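Local coordinates for protein acyl-coenzyme A oxidase acox-1.2 (Caenorhabditis elegans, PDB 5K3J) that carries out the first, desaturating step of peroxisomal beta-oxidation on ascaroside pheromone side chains, using FAD and oxygen and releasing hydrogen peroxide, at residues V166-S171 and I205-N210; S194-L199 and R221-H226. All blocks are in the same frame, centred on the assembly; numbering follows the deposited sequence.

Contact 1. Residues V166-S171 and I205-N210; sequences VYDIAS and IIKRNN
V166 and I205 form a parallel beta bridge, with their CA atoms 4.8 Å apart; I205 bonds back to A165, and Y167 N donates to I205 O at 3.1 Å. This last bond is nearly straight at the hydrogen (166°) and lies almost along the C=O axis. The side chains of V166 and I205 project to the same face of the sheet. V166 CG2, anti to its carbonyl carbon, crosses obliquely over the isoleucine, 3.9 Å from I205 CB and equally close to I205 CD1.

Past the bridge, K207 reaches across; its side chain also touches a crystal neighbour, so its pose may partly reflect lattice packing. From CB, its CG stands anti to the carbonyl carbon (chi1 -52°); a bend at chi2 turns the chain back toward the other segment, and from there CD, CE and NZ run out fully extended. CE packs against the isoleucine, 3.7 Å from I169 CG1, with I169 CD1 close by. At the tip, NZ comes to 3.6 Å from Y167 O. D168 OD1 lies 4.3 Å from K207 NZ, opposite in charge but beyond salt-bridge range, so any attraction is probably modest.

The firmer partner of D168 is R257 of strand 256-259, bound through OD2, while Y167 OH reaches A272 O and its ring meets F174. Strand 164-168 thus lies between strand 173-177, antiparallel through V166 and V175, and parallel strand 197-205.

Contact 2. Residues S194-L199 and R221-H226; sequences SCNYAL and RDEKTH
R221 N donates to N196 O at 3.2 Å, nearly straight (165°) and on a carbonyl lone pair, a single backbone bond just beyond the ends of the antiparallel strands 197-205 and 210-219, one residue out of step with the N196–L220 pairing. Beside it, N196 CB packs 3.7 Å from R221 CB.

The extended R221 chain passes over the H226 ring, with CD above the ring centre. Its guanidinium donates through NH1, in plane, to H226 O at 2.7 Å, while NE reaches C195 O through a water. The imidazole is turned edge-on to S194 O, 3.0 Å from CE1, and its NE2 bonds K193 O.

D222 OD1 accepts from K224 N and T225 N, an Asx turn that folds the loop presenting E223. Y197 OH donates to the anti lone pair of E223 OE2 at 2.9 Å. Carboxylate and ring planes stand 80° apart. A second water joins E223 OE1 to N196 ND2, weakly at the asparagine. An alanine in place of E223 would remove the acceptor for Y197 and would probably loosen this side of the loop.

E223 OE1 also pairs with R137, so a positive charge, a phenol and a water together would be expected to keep the carboxylate ionised.

In the fold
Along the chain the segments alternate, 166-171, 194-199, 205-210, 221-226, so the two contacts interleave. Their centres are 26 Å apart and their nearest atoms about 14 Å. Strand 197-205 connects them: segment 194-199 leads into its start and segment 205-210 leaves its end. Both border the mixed sheet of the beta domain, in which strands 164-168 and 197-205 are neighbours; in acyl-CoA oxidases this domain lies between helical domains. Contact 1 is at the surface, away from the known binding sites. Contact 2 is buried, and K653 of the second subunit bonds to T225 O. There the side chain of C195 is about 10 Å from a bound FAD, placing contact 2 near the cofactor shared by the dimer.

Contact 1. Residues V166-S171 and I205-N210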
ATOM      1  N   VAL A 166      11.978  -0.880  39.829  1.00 31.98           N
ATOM      2  CA  VAL A 166      12.167  -1.396  41.177  1.00 35.30           C
ATOM      3  C   VAL A 166      12.245  -0.279  42.208  1.00 36.85           C
ATOM      4  O   VAL A 166      13.074   0.624  42.101  1.00 34.78           O
ATOM      5  CB  VAL A 166      13.450  -2.252  41.267  1.00 36.11           C
ATOM      6  CG1 VAL A 166      13.885  -2.423  42.721  1.00 35.90           C
ATOM      7  CG2 VAL A 166      13.242  -3.602  40.595  1.00 34.54           C
ATOM      8  N   TYR A 167      11.385  -0.350  43.215  1.00 49.17           N
ATOM      9  CA  TYR A 167      11.397   0.655  44.262  1.00 54.26           C
ATOM     10  C   TYR A 167      12.396   0.307  45.364  1.00 54.84           C
ATOM     11  O   TYR A 167      12.368  -0.784  45.937  1.00 52.46           O
ATOM     12  CB  TYR A 167      10.000   0.830  44.853  1.00 55.67           C
ATOM     13  CG  TYR A 167       9.895   2.019  45.776  1.00 56.53           C
ATOM     14  CD1 TYR A 167      10.366   3.265  45.383  1.00 61.98           C
ATOM     15  CD2 TYR A 167       9.328   1.900  47.036  1.00 62.46           C
ATOM     16  CE1 TYR A 167      10.280   4.357  46.219  1.00 60.50           C
ATOM     17  CE2 TYR A 167       9.237   2.988  47.881  1.00 64.25           C
ATOM     18  CZ  TYR A 167       9.715   4.214  47.468  1.00 62.24           C
ATOM     19  OH  TYR A 167       9.627   5.303  48.306  1.00 61.83           O
ATOM     20  N   ASP A 168      13.293   1.246  45.641  1.00 59.33           N
ATOM     21  CA  ASP A 168      14.239   1.115  46.738  1.00 60.07           C
ATOM     22  C   ASP A 168      13.841   2.084  47.845  1.00 58.43           C
ATOM     23  O   ASP A 168      14.093   3.286  47.753  1.00 61.99           O
ATOM     24  CB  ASP A 168      15.664   1.380  46.251  1.00 59.40           C
ATOM     25  CG  ASP A 168      16.644   1.577  47.386  1.00 59.04           C
ATOM     26  OD1 ASP A 168      16.613   0.789  48.356  1.00 59.93           O
ATOM     27  OD2 ASP A 168      17.448   2.529  47.306  1.00 57.71           O
ATOM     28  N   ILE A 169      13.207   1.549  48.883  1.00 39.42           N
ATOM     29  CA  ILE A 169      12.628   2.361  49.949  1.00 36.61           C
ATOM     30  C   ILE A 169      13.674   3.228  50.650  1.00 35.46           C
ATOM     31  O   ILE A 169      13.364   4.316  51.135  1.00 32.96           O
ATOM     32  CB  ILE A 169      11.914   1.472  50.993  1.00 34.45           C
ATOM     33  CG1 ILE A 169      10.914   0.542  50.303  1.00 32.04           C
ATOM     34  CG2 ILE A 169      11.200   2.320  52.029  1.00 36.76           C
ATOM     35  CD1 ILE A 169      10.099  -0.298  51.265  1.00 32.21           C
ATOM     36  N   ALA A 170      14.914   2.745  50.675  1.00 53.01           N
ATOM     37  CA  ALA A 170      16.014   3.416  51.366  1.00 58.13           C
ATOM     38  C   ALA A 170      16.150   4.886  50.976  1.00 55.28           C
ATOM     39  O   ALA A 170      16.107   5.772  51.832  1.00 49.48           O
ATOM     40  CB  ALA A 170      17.320   2.684  51.098  1.00 59.14           C
ATOM     41  N   SER A 171      16.315   5.134  49.680  1.00 56.84           N
ATOM     42  CA  SER A 171      16.474   6.489  49.166  1.00 53.64           C
ATOM     43  C   SER A 171      15.202   6.988  48.493  1.00 47.68           C
ATOM     44  O   SER A 171      15.187   8.076  47.913  1.00 43.89           O
ATOM     45  CB  SER A 171      17.642   6.548  48.179  1.00 53.53           C
ATOM     46  OG  SER A 171      17.452   5.627  47.117  1.00 51.93           O
ATOM     47  N   ILE A 205       7.758  -3.051  40.331  1.00 43.84           N
ATOM     48  CA  ILE A 205       8.221  -4.065  41.273  1.00 45.47           C
ATOM     49  C   ILE A 205       8.438  -3.491  42.672  1.00 45.82           C
ATOM     50  O   ILE A 205       9.219  -2.558  42.856  1.00 47.63           O
ATOM     51  CB  ILE A 205       9.535  -4.710  40.792  1.00 46.85           C
ATOM     52  CG1 ILE A 205       9.356  -5.329  39.402  1.00 47.91           C
ATOM     53  CG2 ILE A 205      10.013  -5.754  41.788  1.00 46.76           C
ATOM     54  CD1 ILE A 205      10.638  -5.890  38.810  1.00 44.66           C
ATOM     55  N   ILE A 206       7.749  -4.058  43.657  1.00 63.99           N
ATOM     56  CA  ILE A 206       7.872  -3.612  45.043  1.00 69.91           C
ATOM     57  C   ILE A 206       8.273  -4.789  45.937  1.00 73.28           C
ATOM     58  O   ILE A 206       7.437  -5.629  46.279  1.00 72.62           O
ATOM     59  CB  ILE A 206       6.553  -2.965  45.532  1.00 74.42           C
ATOM     60  CG1 ILE A 206       6.349  -1.613  44.842  1.00 72.42           C
ATOM     61  CG2 ILE A 206       6.546  -2.788  47.044  1.00 75.82           C
ATOM     62  CD1 ILE A 206       4.933  -1.082  44.925  1.00 70.08           C
ATOM     63  N   LYS A 207       9.561  -4.832  46.288  1.00 73.21           N
ATOM     64  CA  LYS A 207      10.183  -5.931  47.040  1.00 74.07           C
ATOM     65  C   LYS A 207       9.617  -7.285  46.617  1.00 72.24           C
ATOM     66  O   LYS A 207       8.874  -7.924  47.363  1.00 71.22           O
ATOM     67  CB  LYS A 207      10.013  -5.717  48.546  1.00 78.50           C
ATOM     68  CG  LYS A 207      10.473  -4.346  49.034  1.00 83.03           C
ATOM     69  CD  LYS A 207      11.928  -4.066  48.665  1.00 86.89           C
ATOM     70  CE  LYS A 207      12.367  -2.678  49.121  1.00 86.39           C
ATOM     71  NZ  LYS A 207      13.792  -2.401  48.779  1.00 82.04           N
ATOM     72  N   ARG A 208      10.023  -7.707  45.423  1.00 59.22           N
ATOM     73  CA  ARG A 208       9.314  -8.687  44.596  1.00 64.29           C
ATOM     74  C   ARG A 208       7.818  -8.753  44.866  1.00 61.08           C
ATOM     75  O   ARG A 208       7.323  -9.636  45.571  1.00 60.79           O
ATOM     76  CB  ARG A 208       9.913 -10.090  44.724  1.00 73.35           C
ATOM     77  CG  ARG A 208       9.821 -10.886  43.400  1.00 79.24           C
ATOM     78  CD  ARG A 208       8.377 -11.301  43.047  1.00 79.13           C
ATOM     79  NE  ARG A 208       8.050 -11.152  41.628  1.00 78.61           N
ATOM     80  CZ  ARG A 208       7.777 -12.169  40.812  1.00 74.22           C
ATOM     81  NH1 ARG A 208       7.796 -13.415  41.271  1.00 69.78           N
ATOM     82  NH2 ARG A 208       7.483 -11.945  39.536  1.00 71.85           N
ATOM     83  N   ASN A 209       7.117  -7.793  44.284  1.00 69.52           N
ATOM     84  CA  ASN A 209       5.703  -7.915  43.992  1.00 69.45           C
ATOM     85  C   ASN A 209       5.515  -7.291  42.617  1.00 66.00           C
ATOM     86  O   ASN A 209       6.026  -6.204  42.354  1.00 61.90           O
ATOM     87  CB  ASN A 209       4.843  -7.229  45.054  1.00 76.08           C
ATOM     88  CG  ASN A 209       3.888  -8.189  45.745  1.00 78.17           C
ATOM     89  OD1 ASN A 209       2.686  -7.936  45.834  1.00 77.94           O
ATOM     90  ND2 ASN A 209       4.422  -9.306  46.226  1.00 72.53           N
ATOM     91  N   ASN A 210       4.826  -7.981  41.719  1.00 59.13           N
ATOM     92  CA  ASN A 210       4.673  -7.459  40.372  1.00 60.68           C
ATOM     93  C   ASN A 210       3.297  -6.843  40.170  1.00 54.85           C
ATOM     94  O   ASN A 210       2.276  -7.509  40.320  1.00 45.17           O
ATOM     95  CB  ASN A 210       4.944  -8.557  39.347  1.00 66.24           C
ATOM     96  CG  ASN A 210       6.396  -8.592  38.914  1.00 69.71           C
ATOM     97  OD1 ASN A 210       7.106  -9.576  39.134  1.00 72.09           O
ATOM     98  ND2 ASN A 210       6.850  -7.507  38.303  1.00 70.14           N
TER

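Contact 2. Residues S194-L199 and R221-H226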
ATOM      1  N   SER A 194      15.011  13.956  19.592  1.00 28.11           N
ATOM      2  CA  SER A 194      14.353  15.228  19.879  1.00 27.35           C
ATOM      3  C   SER A 194      14.061  15.462  21.359  1.00 25.65           C
ATOM      4  O   SER A 194      14.470  16.481  21.917  1.00 25.68           O
ATOM      5  CB  SER A 194      13.057  15.330  19.077  1.00 27.42           C
ATOM      6  OG  SER A 194      13.341  15.460  17.696  1.00 27.69           O
ATOM      7  N   CYS A 195      13.354  14.530  21.990  1.00 22.85           N
ATOM      8  CA  CYS A 195      12.899  14.726  23.361  1.00 24.06           C
ATOM      9  C   CYS A 195      14.057  14.741  24.350  1.00 24.76           C
ATOM     10  O   CYS A 195      15.116  14.150  24.105  1.00 23.67           O
ATOM     11  CB  CYS A 195      11.898  13.640  23.760  1.00 25.79           C
ATOM     12  SG  CYS A 195      12.650  12.081  24.266  1.00 34.02           S
ATOM     13  N   ASN A 196      13.858  15.444  25.458  1.00 24.70           N
ATOM     14  CA  ASN A 196      14.766  15.338  26.592  1.00 22.79           C
ATOM     15  C   ASN A 196      14.031  14.766  27.796  1.00 23.57           C
ATOM     16  O   ASN A 196      14.649  14.423  28.805  1.00 20.96           O
ATOM     17  CB  ASN A 196      15.405  16.687  26.938  1.00 23.48           C
ATOM     18  CG  ASN A 196      14.422  17.834  26.895  1.00 23.13           C
ATOM     19  OD1 ASN A 196      13.206  17.638  26.856  1.00 21.05           O
ATOM     20  ND2 ASN A 196      14.951  19.048  26.906  1.00 22.89           N
ATOM     21  N   TYR A 197      12.711  14.651  27.671  1.00 26.69           N
ATOM     22  CA  TYR A 197      11.901  13.947  28.653  1.00 27.86           C
ATOM     23  C   TYR A 197      11.103  12.836  27.981  1.00 28.12           C
ATOM     24  O   TYR A 197      10.698  12.960  26.829  1.00 31.56           O
ATOM     25  CB  TYR A 197      10.957  14.908  29.371  1.00 30.02           C
ATOM     26  CG  TYR A 197      11.623  15.744  30.438  1.00 32.36           C
ATOM     27  CD1 TYR A 197      12.388  16.852  30.098  1.00 34.41           C
ATOM     28  CD2 TYR A 197      11.486  15.429  31.787  1.00 35.28           C
ATOM     29  CE1 TYR A 197      12.999  17.620  31.065  1.00 39.00           C
ATOM     30  CE2 TYR A 197      12.098  16.194  32.763  1.00 39.58           C
ATOM     31  CZ  TYR A 197      12.853  17.290  32.394  1.00 41.65           C
ATOM     32  OH  TYR A 197      13.468  18.066  33.349  1.00 41.41           O
ATOM     33  N   ALA A 198      10.893  11.744  28.705  1.00 25.70           N
ATOM     34  CA  ALA A 198      10.112  10.626  28.198  1.00 25.02           C
ATOM     35  C   ALA A 198       9.231  10.018  29.281  1.00 24.42           C
ATOM     36  O   ALA A 198       9.659   9.858  30.425  1.00 24.15           O
ATOM     37  CB  ALA A 198      11.032   9.570  27.619  1.00 24.63           C
ATOM     38  N   LEU A 199       7.999   9.681  28.920  1.00 25.56           N
ATOM     39  CA  LEU A 199       7.137   8.927  29.816  1.00 28.60           C
ATOM     40  C   LEU A 199       7.360   7.446  29.549  1.00 28.70           C
ATOM     41  O   LEU A 199       6.826   6.895  28.586  1.00 28.24           O
ATOM     42  CB  LEU A 199       5.668   9.315  29.628  1.00 31.31           C
ATOM     43  CG  LEU A 199       5.248  10.590  30.366  1.00 34.38           C
ATOM     44  CD1 LEU A 199       3.922  11.131  29.855  1.00 35.11           C
ATOM     45  CD2 LEU A 199       5.167  10.299  31.851  1.00 35.13           C
ATOM     46  N   ARG A 221      17.805  13.834  28.563  1.00 31.79           N
ATOM     47  CA  ARG A 221      18.884  14.714  28.147  1.00 32.75           C
ATOM     48  C   ARG A 221      18.927  15.976  28.998  1.00 36.26           C
ATOM     49  O   ARG A 221      17.895  16.464  29.467  1.00 38.22           O
ATOM     50  CB  ARG A 221      18.727  15.082  26.674  1.00 33.66           C
ATOM     51  CG  ARG A 221      18.827  13.902  25.720  1.00 32.08           C
ATOM     52  CD  ARG A 221      18.381  14.313  24.335  1.00 31.04           C
ATOM     53  NE  ARG A 221      18.538  13.252  23.349  1.00 29.66           N
ATOM     54  CZ  ARG A 221      19.612  13.102  22.583  1.00 26.11           C
ATOM     55  NH1 ARG A 221      20.631  13.940  22.693  1.00 24.20           N
ATOM     56  NH2 ARG A 221      19.671  12.114  21.707  1.00 26.10           N
ATOM     57  N   ASP A 222      20.135  16.490  29.196  1.00 49.08           N
ATOM     58  CA  ASP A 222      20.342  17.752  29.896  1.00 50.65           C
ATOM     59  C   ASP A 222      19.561  18.871  29.206  1.00 50.57           C
ATOM     60  O   ASP A 222      19.661  19.046  27.996  1.00 51.16           O
ATOM     61  CB  ASP A 222      21.839  18.077  29.948  1.00 51.03           C
ATOM     62  CG  ASP A 222      22.162  19.234  30.874  1.00 51.47           C
ATOM     63  OD1 ASP A 222      22.229  20.389  30.400  1.00 50.54           O
ATOM     64  OD2 ASP A 222      22.355  18.984  32.082  1.00 48.37           O
ATOM     65  N   GLU A 223      18.776  19.619  29.975  1.00 38.74           N
ATOM     66  CA  GLU A 223      17.919  20.654  29.400  1.00 38.17           C
ATOM     67  C   GLU A 223      18.721  21.782  28.760  1.00 41.71           C
ATOM     68  O   GLU A 223      18.199  22.541  27.941  1.00 42.22           O
ATOM     69  CB  GLU A 223      16.984  21.237  30.463  1.00 34.16           C
ATOM     70  CG  GLU A 223      15.808  20.348  30.834  1.00 31.46           C
ATOM     71  CD  GLU A 223      14.613  21.155  31.318  1.00 32.15           C
ATOM     72  OE1 GLU A 223      14.368  22.250  30.763  1.00 29.89           O
ATOM     73  OE2 GLU A 223      13.920  20.697  32.253  1.00 32.82           O
ATOM     74  N   LYS A 224      19.993  21.880  29.133  1.00 54.70           N
ATOM     75  CA  LYS A 224      20.856  22.960  28.664  1.00 59.55           C
ATOM     76  C   LYS A 224      21.746  22.532  27.495  1.00 59.05           C
ATOM     77  O   LYS A 224      21.929  23.292  26.545  1.00 60.19           O
ATOM     78  CB  LYS A 224      21.717  23.484  29.819  1.00 61.86           C
ATOM     79  CG  LYS A 224      22.749  24.529  29.417  1.00 63.31           C
ATOM     80  CD  LYS A 224      23.369  25.206  30.633  1.00 66.66           C
ATOM     81  CE  LYS A 224      22.596  26.458  31.042  1.00 69.54           C
ATOM     82  NZ  LYS A 224      21.203  26.182  31.497  1.00 68.13           N
ATOM     83  N   THR A 225      22.288  21.318  27.559  1.00 58.03           N
ATOM     84  CA  THR A 225      23.223  20.849  26.536  1.00 54.02           C
ATOM     85  C   THR A 225      22.631  19.798  25.597  1.00 50.12           C
ATOM     86  O   THR A 225      23.181  19.546  24.525  1.00 53.52           O
ATOM     87  CB  THR A 225      24.495  20.259  27.173  1.00 53.97           C
ATOM     88  OG1 THR A 225      24.155  19.109  27.958  1.00 59.93           O
ATOM     89  CG2 THR A 225      25.172  21.289  28.056  1.00 50.70           C
ATOM     90  N   HIS A 226      21.520  19.190  26.012  1.00 41.74           N
ATOM     91  CA  HIS A 226      20.838  18.128  25.259  1.00 42.23           C
ATOM     92  C   HIS A 226      21.697  16.869  25.131  1.00 43.72           C
ATOM     93  O   HIS A 226      21.415  15.991  24.316  1.00 47.97           O
ATOM     94  CB  HIS A 226      20.407  18.624  23.871  1.00 39.19           C
ATOM     95  CG  HIS A 226      19.228  17.893  23.310  1.00 34.37           C
ATOM     96  ND1 HIS A 226      17.977  17.947  23.887  1.00 31.85           N
ATOM     97  CD2 HIS A 226      19.109  17.086  22.229  1.00 33.51           C
ATOM     98  CE1 HIS A 226      17.138  17.209  23.182  1.00 32.07           C
ATOM     99  NE2 HIS A 226      17.799  16.676  22.171  1.00 31.94           N
TER
HETATM  100  O   HOH W   1      16.338  12.624  22.464  1.00 36.55           O
HETATM  101  O   HOH W   2      14.559  22.183  27.712  1.00 29.72           O